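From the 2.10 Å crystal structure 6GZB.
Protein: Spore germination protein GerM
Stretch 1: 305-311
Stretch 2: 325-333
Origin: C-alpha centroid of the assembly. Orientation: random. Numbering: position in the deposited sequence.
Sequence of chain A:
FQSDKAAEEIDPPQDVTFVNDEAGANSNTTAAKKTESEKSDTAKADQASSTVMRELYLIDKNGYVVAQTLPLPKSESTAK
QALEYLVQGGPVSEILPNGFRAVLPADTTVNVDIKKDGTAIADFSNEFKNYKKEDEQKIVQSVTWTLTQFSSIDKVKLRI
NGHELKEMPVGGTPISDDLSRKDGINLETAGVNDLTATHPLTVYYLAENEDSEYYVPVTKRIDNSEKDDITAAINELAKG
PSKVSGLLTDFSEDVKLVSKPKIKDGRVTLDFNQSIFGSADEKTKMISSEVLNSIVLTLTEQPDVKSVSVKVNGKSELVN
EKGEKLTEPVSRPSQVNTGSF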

# COMPACT_ATOMS: atom_id res chain seq x y z
N VAL A 305 -7.49 12.67 2.29
CA VAL A 305 -7.65 12.22 3.65
C VAL A 305 -6.29 12.24 4.30
O VAL A 305 -5.39 11.59 3.84
N LYS A 306 -6.15 12.99 5.37
CA LYS A 306 -4.86 13.12 6.06
C LYS A 306 -4.88 12.51 7.46
O LYS A 306 -3.84 12.12 7.99
N SER A 307 -6.07 12.40 8.05
CA SER A 307 -6.17 11.89 9.41
C SER A 307 -7.56 11.35 9.70
O SER A 307 -8.52 11.65 8.99
N VAL A 308 -7.67 10.55 10.75
CA VAL A 308 -8.91 9.87 11.09
C VAL A 308 -9.15 9.97 12.59
O VAL A 308 -8.30 9.59 13.39
N SER A 309 -10.32 10.48 12.96
CA SER A 309 -10.77 10.48 14.35
C SER A 309 -11.83 9.43 14.51
O SER A 309 -12.68 9.25 13.62
N VAL A 310 -11.79 8.72 15.63
CA VAL A 310 -12.69 7.60 15.84
C VAL A 310 -13.54 7.81 17.08
O VAL A 310 -13.06 8.26 18.11
N LYS A 311 -14.83 7.52 16.95
CA LYS A 311 -15.76 7.58 18.06
C LYS A 311 -16.53 6.29 18.10
O LYS A 311 -16.58 5.56 17.12
N LYS A 325 -6.38 7.56 25.66
CA LYS A 325 -7.63 8.00 25.06
C LYS A 325 -7.38 8.54 23.66
O LYS A 325 -6.55 9.42 23.47
N LEU A 326 -8.15 8.06 22.70
CA LEU A 326 -8.03 8.49 21.32
C LEU A 326 -9.04 9.58 21.03
O LEU A 326 -10.09 9.33 20.43
N THR A 327 -8.72 10.80 21.46
CA THR A 327 -9.63 11.93 21.28
C THR A 327 -9.19 12.79 20.10
O THR A 327 -9.93 13.67 19.67
N GLU A 328 -7.97 12.59 19.63
CA GLU A 328 -7.44 13.39 18.54
C GLU A 328 -7.36 12.58 17.24
O GLU A 328 -7.37 11.35 17.25
N PRO A 329 -7.30 13.28 16.10
CA PRO A 329 -7.13 12.61 14.81
C PRO A 329 -5.84 11.82 14.76
O PRO A 329 -4.79 12.33 15.16
N VAL A 330 -5.91 10.60 14.26
CA VAL A 330 -4.72 9.79 14.03
C VAL A 330 -4.31 9.93 12.57
O VAL A 330 -5.13 9.80 11.65
N SER A 331 -3.03 10.17 12.35
CA SER A 331 -2.53 10.33 11.00
C SER A 331 -1.76 9.08 10.57
O SER A 331 -1.54 8.17 11.36
N ARG A 332 -1.45 9.02 9.29
CA ARG A 332 -0.79 7.86 8.72
C ARG A 332 0.55 7.63 9.40
O ARG A 332 1.31 8.57 9.60
N PRO A 333 0.85 6.38 9.77
CA PRO A 333 2.15 6.06 10.37
C PRO A 333 3.31 6.62 9.56
O PRO A 333 3.26 6.64 8.32

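Packing of residues 305-311 against 325-333 in the spore germination protein GerM. The two stretches run antiparallel and bury 361 Å² between them, joined by one pair of backbone hydrogen bonds and, further along, by two waters. Lys-306 (m, m, t, t) sets off sideways and its end leads away, so its contribution comes from the backbone: Lys-306 O lies 3.7 Å from Ser-331 CB. Ser-307, chi1 p, is buried and shares a face of the sheet with Ser-331, also p; their CB atoms are 4.4 Å apart. The Ser-307 hydroxyl reaches the ring of Pro-329, with Ser-307 OG 3.4 Å from Pro-329 CB, a van der Waals contact with a carbon that offers no polar partner. Ser-307 CA also makes a CA-H...O contact with Val-330 O at 3.2 Å. The backbone of Val-308 makes both hydrogen bonds of the pairing: Val-308 N donates to Val-330 O at 2.8 Å, and Val-330 N donates to Val-308 O at 2.7 Å, the latter nearly straight at 171°. Val-308 O also receives a CA-H...O contact from Pro-329 CA at 3.5 Å. The side chains of Val-308 and Val-330, both t, lie on the same face of the sheet, the one that Ser-307 and Ser-331 do not use. Ser-309, chi1 m, points sideways and lays its hydroxyl against Pro-329, with Ser-309 OG 3.3 Å from Pro-329 CA and 3.4 Å from Pro-329 CG. Ser-309 OG also lies 3.5 Å from Pro-329 N, which has no hydrogen to share, so the contact is packing without a hydrogen bond; Pro-329, its ring in the C-gamma exo pucker, thus meets the hydroxyls of both Ser-307 and Ser-309. At Val-310 the backbones have separated, the CA atoms of Val-310 and Leu-326 standing 7.2 Å apart. Val-310 (m) points sideways and Leu-326 (m, t) points toward stretch 1, giving a loose apolar contact of 4.4 Å between Val-310 CG2 and Leu-326 CB. Water fills the polar part of this gap. Water 1 donates to Val-310 O (2.9 Å from the water O) and to Leu-326 O (2.6 Å from the water O). Water 2 accepts from Val-310 N, 3.0 Å from its O, and donates to Leu-326 O and Glu-328 O, at 2.8 and 2.9 Å from its O. Lys-311 (m, t, t, t) makes no contact with stretch 2.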

# COMPACT_ATOMS: atom_id res chain seq x y z
CB VAL A 305 -8.25 10.83 3.73
CG1 VAL A 305 -8.25 10.34 5.15
CG2 VAL A 305 -9.63 10.80 3.15
CB LYS A 306 -4.45 14.59 6.14
CG LYS A 306 -4.29 15.26 4.77
CD LYS A 306 -3.26 14.55 3.91
CE LYS A 306 -2.82 15.40 2.72
NZ LYS A 306 -2.41 14.56 1.55
CB SER A 307 -5.83 13.00 10.42
OG SER A 307 -6.84 14.01 10.43
CB VAL A 308 -8.86 8.38 10.72
CG1 VAL A 308 -10.21 7.72 10.95
CG2 VAL A 308 -8.39 8.20 9.29
CB SER A 309 -11.35 11.84 14.73
OG SER A 309 -10.41 12.88 14.54
CB VAL A 310 -11.93 6.27 15.93
CG1 VAL A 310 -11.24 5.95 14.60
CG2 VAL A 310 -10.93 6.31 17.08
CB LYS A 311 -16.75 8.74 17.89
CG LYS A 311 -16.08 10.10 17.79
CD LYS A 311 -17.10 11.23 17.77
CE LYS A 311 -16.45 12.54 17.34
NZ LYS A 311 -17.35 13.70 17.49
CB LYS A 325 -8.32 9.08 25.90
CG LYS A 325 -8.84 8.60 27.24
CD LYS A 325 -9.81 9.60 27.85
CE LYS A 325 -10.06 9.28 29.32
NZ LYS A 325 -11.09 10.17 29.93
CB LEU A 326 -8.28 7.30 20.39
CG LEU A 326 -7.30 6.15 20.55
CD1 LEU A 326 -7.81 4.92 19.81
CD2 LEU A 326 -5.95 6.58 20.02
CB THR A 327 -9.66 12.84 22.54
OG1 THR A 327 -8.40 13.50 22.69
CG2 THR A 327 -9.97 12.03 23.78
CB GLU A 328 -6.06 13.96 18.89
CG GLU A 328 -6.06 14.94 20.05
CD GLU A 328 -7.18 15.96 19.97
OE1 GLU A 328 -7.12 16.85 19.09
OE2 GLU A 328 -8.14 15.85 20.77
CB PRO A 329 -7.08 13.78 13.81
CG PRO A 329 -7.72 14.93 14.51
CD PRO A 329 -7.42 14.74 15.96
CB VAL A 330 -5.00 8.31 14.34
CG1 VAL A 330 -3.73 7.47 14.18
CG2 VAL A 330 -5.56 8.17 15.74
CB SER A 331 -1.66 11.58 10.89
OG SER A 331 -0.57 11.51 11.80
CB ARG A 332 -0.60 8.11 7.23
CG ARG A 332 -0.04 6.96 6.43
CD ARG A 332 -0.01 7.34 4.96
NE ARG A 332 0.53 6.28 4.12
CZ ARG A 332 -0.20 5.36 3.51
NH1 ARG A 332 0.39 4.43 2.77
NH2 ARG A 332 -1.51 5.36 3.63
CB PRO A 333 2.18 4.53 10.34
CG PRO A 333 0.74 4.12 10.38
CD PRO A 333 -0.04 5.21 9.69
O HOH W 1 -12.13 7.76 20.78
O HOH W 2 -9.81 9.84 17.65